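Local coordinates for pumilio homolog 23 (Arabidopsis thaliana, PDB 5WZJ), which binds RNA sequence-specifically through its pumilio repeats, with 18S rRNA as a recognised target, and probably regulates translation and mRNA stability, at residues 338-343 with 374-379. Sequence-based numbering, arbitrary orientation.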
# COMPACT_ATOMS: atom_id res chain seq x y z
N GLU A 338 -15.19 -1.02 -23.45
CA GLU A 338 -15.18 -2.34 -24.08
C GLU A 338 -14.51 -3.36 -23.16
O GLU A 338 -15.00 -4.48 -23.01
CB GLU A 338 -14.48 -2.29 -25.43
CG GLU A 338 -14.50 -3.64 -26.15
CD GLU A 338 -13.57 -3.71 -27.37
OE1 GLU A 338 -13.12 -2.66 -27.86
OE2 GLU A 338 -13.30 -4.84 -27.83
N GLN A 339 -13.41 -2.97 -22.53
CA GLN A 339 -12.76 -3.85 -21.56
C GLN A 339 -13.68 -4.11 -20.37
O GLN A 339 -13.77 -5.25 -19.89
CB GLN A 339 -11.43 -3.23 -21.11
CG GLN A 339 -10.37 -3.26 -22.20
CD GLN A 339 -9.17 -2.39 -21.88
OE1 GLN A 339 -9.22 -1.55 -20.97
NE2 GLN A 339 -8.09 -2.58 -22.63
N MET A 340 -14.36 -3.08 -19.89
CA MET A 340 -15.30 -3.28 -18.79
C MET A 340 -16.34 -4.34 -19.14
O MET A 340 -16.67 -5.20 -18.31
CB MET A 340 -15.99 -1.97 -18.42
CG MET A 340 -16.91 -2.11 -17.24
SD MET A 340 -15.96 -2.33 -15.71
CE MET A 340 -17.21 -3.11 -14.68
N GLY A 341 -16.85 -4.31 -20.38
CA GLY A 341 -17.82 -5.31 -20.80
C GLY A 341 -17.24 -6.71 -20.84
O GLY A 341 -17.89 -7.68 -20.43
N ILE A 342 -16.00 -6.85 -21.32
CA ILE A 342 -15.37 -8.16 -21.34
C ILE A 342 -15.16 -8.67 -19.92
O ILE A 342 -15.43 -9.84 -19.61
CB ILE A 342 -14.06 -8.12 -22.14
CG1 ILE A 342 -14.37 -7.99 -23.63
CG2 ILE A 342 -13.22 -9.35 -21.87
CD1 ILE A 342 -13.22 -7.46 -24.46
N MET A 343 -14.71 -7.79 -19.02
CA MET A 343 -14.50 -8.23 -17.65
C MET A 343 -15.81 -8.61 -16.98
O MET A 343 -15.87 -9.58 -16.22
CB MET A 343 -13.77 -7.14 -16.86
CG MET A 343 -12.35 -6.86 -17.37
SD MET A 343 -11.48 -5.70 -16.31
CE MET A 343 -12.57 -4.27 -16.39
N GLN A 374 -17.50 4.54 -15.47
CA GLN A 374 -18.91 4.88 -15.69
C GLN A 374 -19.56 3.90 -16.66
O GLN A 374 -20.15 4.27 -17.67
CB GLN A 374 -19.04 6.32 -16.18
CG GLN A 374 -18.58 7.36 -15.16
CD GLN A 374 -18.27 8.70 -15.80
OE1 GLN A 374 -18.68 8.97 -16.93
NE2 GLN A 374 -17.52 9.54 -15.09
N SER A 375 -19.47 2.61 -16.32
CA SER A 375 -20.00 1.57 -17.18
C SER A 375 -20.35 0.36 -16.34
O SER A 375 -19.60 -0.01 -15.44
CB SER A 375 -18.97 1.21 -18.27
OG SER A 375 -19.43 0.14 -19.08
N HIS A 376 -21.50 -0.26 -16.63
CA HIS A 376 -21.96 -1.46 -15.92
C HIS A 376 -22.14 -1.23 -14.42
O HIS A 376 -22.10 -2.18 -13.64
CB HIS A 376 -21.01 -2.65 -16.14
CG HIS A 376 -20.91 -3.10 -17.56
ND1 HIS A 376 -20.42 -2.29 -18.57
CD2 HIS A 376 -21.24 -4.28 -18.15
CE1 HIS A 376 -20.45 -2.95 -19.71
NE2 HIS A 376 -20.93 -4.16 -19.48
N GLU A 377 -22.33 0.03 -14.01
CA GLU A 377 -22.46 0.33 -12.58
C GLU A 377 -23.64 -0.43 -11.97
O GLU A 377 -23.48 -1.16 -10.98
CB GLU A 377 -22.64 1.83 -12.38
CG GLU A 377 -21.56 2.70 -12.97
CD GLU A 377 -22.04 3.44 -14.20
OE1 GLU A 377 -22.60 2.79 -15.11
OE2 GLU A 377 -21.86 4.67 -14.25
N ASN A 378 -24.82 -0.26 -12.56
CA ASN A 378 -26.00 -0.93 -12.02
C ASN A 378 -25.85 -2.44 -12.11
O ASN A 378 -26.21 -3.17 -11.18
CB ASN A 378 -27.26 -0.46 -12.75
CG ASN A 378 -28.53 -0.82 -12.01
OD1 ASN A 378 -28.77 -0.34 -10.89
ND2 ASN A 378 -29.36 -1.65 -12.62
N LYS A 379 -25.30 -2.93 -13.23
CA LYS A 379 -25.11 -4.38 -13.37
C LYS A 379 -24.18 -4.93 -12.30
O LYS A 379 -24.39 -6.05 -11.80
CB LYS A 379 -24.56 -4.69 -14.77
CG LYS A 379 -25.62 -4.71 -15.87
CD LYS A 379 -24.94 -4.81 -17.24
CE LYS A 379 -25.92 -4.60 -18.38
NZ LYS A 379 -26.65 -5.85 -18.69
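Met340 runs from helix 337-347 past Ser375 and His376, which lead into helix 377-388. Met340 CB lies 4.1 Å from Ser375 OG. Met340 CG then stands anti to the backbone N (chi1 -177°) and reaches both partners, at 3.8 Å from His376 ND1 and 3.8 Å from Ser375 OG. The chain bends at chi2 (72°), and the methyl Met340 CE ends 4.0 Å from Ser375 O, near His376 CB as well. The Met340 and His376 side chains pass one another, running opposite ways. The His376 imidazole lies against the backbone of helix 337-347: Met340 C sits over one face, and His376 NE2 comes within 3.6 Å of Gly341 CA. Within the turn, Ser375 OG and His376 ND1 share a 2.7 Å hydrogen bond that helps fix the ring's rotation. Trp344 also meets this ring, and Met340 further touches Val369 and Ser370 of helix 360-373. An alanine in place of His376 would probably open a gap beside Met340 and Gly341 and leave the Ser375 hydroxyl without its ring partner. Helix 337-347 and the turn entering helix 377-388 of the pumilio superhelix meet here by van der Waals contact, while Ser375 OG and His376 ND1 satisfy each other.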